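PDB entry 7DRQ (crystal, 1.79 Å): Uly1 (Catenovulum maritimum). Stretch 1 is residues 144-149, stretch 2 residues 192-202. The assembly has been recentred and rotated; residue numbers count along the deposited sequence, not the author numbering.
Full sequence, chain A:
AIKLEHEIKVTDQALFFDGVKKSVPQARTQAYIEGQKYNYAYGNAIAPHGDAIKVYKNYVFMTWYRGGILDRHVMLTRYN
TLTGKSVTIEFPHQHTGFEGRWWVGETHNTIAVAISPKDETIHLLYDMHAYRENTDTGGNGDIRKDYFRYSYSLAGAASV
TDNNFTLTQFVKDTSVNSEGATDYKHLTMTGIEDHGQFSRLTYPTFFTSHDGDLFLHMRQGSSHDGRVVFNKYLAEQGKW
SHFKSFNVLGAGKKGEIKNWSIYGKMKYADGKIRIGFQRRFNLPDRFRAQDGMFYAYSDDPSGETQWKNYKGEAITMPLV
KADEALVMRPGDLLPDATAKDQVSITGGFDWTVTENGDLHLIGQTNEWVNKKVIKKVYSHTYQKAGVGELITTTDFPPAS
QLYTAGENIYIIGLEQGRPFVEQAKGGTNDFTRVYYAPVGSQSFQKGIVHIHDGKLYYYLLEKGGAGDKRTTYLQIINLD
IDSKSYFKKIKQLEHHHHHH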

# COMPACT_ATOMS: atom_id res chain seq x y z
N ARG A 144 -12.75 13.83 16.61
CA ARG A 144 -11.75 14.67 17.25
C ARG A 144 -10.65 13.85 17.92
O ARG A 144 -9.49 14.27 17.94
CB ARG A 144 -12.42 15.61 18.24
CG ARG A 144 -13.24 16.69 17.56
CD ARG A 144 -14.00 17.53 18.57
NE ARG A 144 -15.06 16.77 19.22
CZ ARG A 144 -15.77 17.21 20.26
NH1 ARG A 144 -15.51 18.40 20.77
NH2 ARG A 144 -16.72 16.45 20.78
N LYS A 145 -11.00 12.69 18.49
CA LYS A 145 -10.04 11.77 19.10
C LYS A 145 -10.03 10.43 18.37
O LYS A 145 -9.82 9.38 18.98
CB LYS A 145 -10.35 11.58 20.59
CG LYS A 145 -10.36 12.88 21.38
CD LYS A 145 -9.00 13.57 21.32
CE LYS A 145 -8.96 14.82 22.21
NZ LYS A 145 -7.67 15.54 22.08
N ASP A 146 -10.26 10.46 17.05
CA ASP A 146 -10.31 9.22 16.29
C ASP A 146 -9.77 9.41 14.87
O ASP A 146 -10.11 8.62 13.98
CB ASP A 146 -11.74 8.68 16.26
CG ASP A 146 -11.82 7.22 15.87
OD1 ASP A 146 -10.95 6.43 16.31
OD2 ASP A 146 -12.75 6.85 15.11
N TYR A 147 -8.95 10.44 14.63
CA TYR A 147 -8.46 10.75 13.29
C TYR A 147 -7.32 9.85 12.86
O TYR A 147 -7.00 9.79 11.66
CB TYR A 147 -7.99 12.21 13.22
CG TYR A 147 -7.01 12.54 14.31
CD1 TYR A 147 -5.66 12.28 14.16
CD2 TYR A 147 -7.44 13.10 15.51
CE1 TYR A 147 -4.75 12.58 15.17
CE2 TYR A 147 -6.56 13.39 16.52
CZ TYR A 147 -5.21 13.12 16.34
OH TYR A 147 -4.32 13.41 17.34
N PHE A 148 -6.70 9.15 13.81
CA PHE A 148 -5.65 8.17 13.57
C PHE A 148 -6.11 6.89 14.26
O PHE A 148 -6.56 6.93 15.41
CB PHE A 148 -4.29 8.65 14.14
CG PHE A 148 -3.17 7.67 13.91
CD1 PHE A 148 -2.45 7.69 12.73
CD2 PHE A 148 -2.84 6.74 14.88
CE1 PHE A 148 -1.44 6.78 12.50
CE2 PHE A 148 -1.82 5.82 14.67
CZ PHE A 148 -1.11 5.84 13.48
N ARG A 149 -6.03 5.76 13.55
CA ARG A 149 -6.75 4.55 13.96
C ARG A 149 -5.81 3.35 13.98
O ARG A 149 -5.53 2.75 12.93
CB ARG A 149 -7.96 4.32 13.05
CG ARG A 149 -8.98 5.46 13.14
CD ARG A 149 -10.04 5.44 12.03
NE ARG A 149 -11.13 6.34 12.41
CZ ARG A 149 -12.07 6.80 11.60
NH1 ARG A 149 -12.08 6.46 10.31
NH2 ARG A 149 -13.02 7.59 12.08
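Stretch 2, residues 192-202: IEDHGQFSRLT

At the apolar centre of the contact, Phe 148, with chi1 at t, meets Phe 198, with chi1 at m. Phenylalanine suits this buried place because its ring has no polar group to satisfy and can pack edge to face: the edge of the Phe 198 ring is directed toward the face of Phe 148, with centroids 4.8 Å apart and planes at 53°, and Phe 148 CZ is 3.8 Å from Phe 198 CD1. Leu 201, buried and with its CB toward stretch 1, adds a branched aliphatic side chain, its CD1 3.5 Å from Phe 148 CE1. The backbone takes part as well: Phe 198 O lies 3.5 Å from Phe 148 CB and, near the plane of the neighbouring ring, 3.6 Å from Tyr 147 CD1.

Two neighbouring aromatic side chains of stretch 1, Tyr 147 and Phe 148, thus form the ground on which stretch 2 rests. Stretch 1 has no regular secondary structure. Stretch 2 enters as a loop, makes one short helical turn at residues 195-198, and leaves through Ser 199 and Arg 200 into a strand that begins at Leu 201. The backbones come nearest where Phe 148 CA lies 6.2 Å from Phe 198 CA and Tyr 147 CA lies 6.6 Å from Ser 199 CA, so along these pairs one chain ascends in number as the other descends.

Tyr 147 carries the contact outward. Its p rotamer lays the ring along the helical turn, where Tyr 147 CE1 is 4.2 Å from Phe 198 CB and His 195 turns its edge toward the tyrosine face, centroids 4.8 Å apart and planes at 71°. The closest ring atoms are Tyr 147 CZ and His 195 CD2, at 3.5 Å. Histidine suits this position, offering an aromatic edge to Tyr 147 while its NE2 is hydrogen-bonded elsewhere in the structure. The turn that presents these groups is secured at its start by Asp 194, whose OD1 accepts the capping bond from Gln 197 N at 3.0 Å, and at its end by Ser 199, whose OG donates to His 195 O at 2.6 Å.

Tyrosine suits the boundary because a largely apolar ring ends in a hydroxyl. Tyr 147 OH is 2.9 Å from water 3, which accepts from Asp 194 N at 2.9 Å, and 2.5 Å from water 4, which donates to Glu 193 OE2 at 2.7 Å. At the exposed edge of the contact, the long side chains of Lys 145 and Glu 193 both start sideways, yet their ends converge in a salt bridge, Lys 145 NZ donating to Glu 193 OE2 at 2.7 Å. Water 1 braces it, accepting from Lys 145 NZ at 3.2 Å and donating to Glu 193 OE1 at 2.5 Å.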

# COMPACT_ATOMS: atom_id res chain seq x y z
N ILE A 192 1.99 8.42 23.27
CA ILE A 192 1.86 9.86 23.50
C ILE A 192 0.92 10.44 22.46
O ILE A 192 1.19 10.33 21.26
CB ILE A 192 3.22 10.57 23.44
CG1 ILE A 192 4.20 9.96 24.44
CG2 ILE A 192 3.04 12.07 23.67
CD1 ILE A 192 5.64 10.41 24.21
N GLU A 193 -0.17 11.05 22.91
CA GLU A 193 -1.07 11.73 21.98
C GLU A 193 -0.33 12.90 21.35
O GLU A 193 0.33 13.68 22.04
CB GLU A 193 -2.33 12.22 22.69
CG GLU A 193 -3.34 12.95 21.78
CD GLU A 193 -4.54 13.49 22.54
OE1 GLU A 193 -4.56 13.36 23.78
OE2 GLU A 193 -5.45 14.06 21.90
N ASP A 194 -0.40 13.00 20.02
CA ASP A 194 0.43 13.98 19.30
C ASP A 194 -0.26 14.27 17.97
O ASP A 194 -0.03 13.58 16.98
CB ASP A 194 1.84 13.44 19.11
CG ASP A 194 2.78 14.44 18.46
OD1 ASP A 194 2.30 15.46 17.93
OD2 ASP A 194 4.01 14.20 18.50
N HIS A 195 -1.09 15.32 17.96
CA HIS A 195 -1.84 15.64 16.74
C HIS A 195 -0.91 16.04 15.60
O HIS A 195 -1.14 15.65 14.45
CB HIS A 195 -2.85 16.76 17.01
CG HIS A 195 -3.76 17.03 15.85
ND1 HIS A 195 -3.50 18.01 14.92
CD2 HIS A 195 -4.92 16.45 15.48
CE1 HIS A 195 -4.47 18.02 14.01
NE2 HIS A 195 -5.34 17.08 14.34
N GLY A 196 0.15 16.80 15.89
CA GLY A 196 1.10 17.13 14.85
C GLY A 196 1.67 15.90 14.17
O GLY A 196 1.81 15.86 12.94
N GLN A 197 1.96 14.86 14.96
CA GLN A 197 2.60 13.65 14.43
C GLN A 197 1.61 12.72 13.74
O GLN A 197 1.97 12.06 12.76
CB GLN A 197 3.32 12.89 15.55
CG GLN A 197 4.06 11.64 15.07
CD GLN A 197 4.79 10.88 16.17
OE1 GLN A 197 5.37 9.82 15.91
NE2 GLN A 197 4.77 11.41 17.40
N PHE A 198 0.37 12.65 14.22
CA PHE A 198 -0.53 11.59 13.76
C PHE A 198 -1.71 12.07 12.93
O PHE A 198 -2.55 11.26 12.55
CB PHE A 198 -1.01 10.78 14.96
CG PHE A 198 0.09 9.99 15.59
CD1 PHE A 198 0.61 8.88 14.94
CD2 PHE A 198 0.65 10.39 16.80
CE1 PHE A 198 1.65 8.17 15.50
CE2 PHE A 198 1.68 9.68 17.36
CZ PHE A 198 2.19 8.57 16.72
N SER A 199 -1.79 13.36 12.62
CA SER A 199 -2.84 13.87 11.76
C SER A 199 -2.37 13.93 10.31
O SER A 199 -1.17 13.91 10.02
CB SER A 199 -3.30 15.25 12.22
OG SER A 199 -2.22 16.15 12.13
N ARG A 200 -3.35 13.99 9.41
CA ARG A 200 -3.12 14.10 7.97
C ARG A 200 -2.32 12.92 7.41
O ARG A 200 -1.50 13.09 6.50
CB ARG A 200 -2.45 15.43 7.61
CG ARG A 200 -3.30 16.64 7.94
CD ARG A 200 -2.69 17.91 7.35
NE ARG A 200 -3.69 18.96 7.16
CZ ARG A 200 -3.94 19.92 8.05
NH1 ARG A 200 -3.26 19.94 9.19
NH2 ARG A 200 -4.86 20.85 7.81
N LEU A 201 -2.56 11.72 7.93
CA LEU A 201 -1.84 10.53 7.49
C LEU A 201 -2.71 9.65 6.59
O LEU A 201 -3.91 9.49 6.83
CB LEU A 201 -1.34 9.73 8.70
CG LEU A 201 -0.32 10.40 9.62
CD1 LEU A 201 0.02 9.48 10.79
CD2 LEU A 201 0.94 10.76 8.86
N THR A 202 -2.08 9.06 5.57
CA THR A 202 -2.73 8.17 4.62
C THR A 202 -1.75 7.08 4.20
O THR A 202 -0.53 7.25 4.29
CB THR A 202 -3.23 8.93 3.38
OG1 THR A 202 -3.86 10.16 3.78
CG2 THR A 202 -4.23 8.09 2.54
O HOH W 1 -6.40 14.71 24.88
O HOH W 2 -6.25 9.67 8.74
O HOH W 3 -2.35 11.55 18.42
O HOH W 4 -5.17 14.75 19.28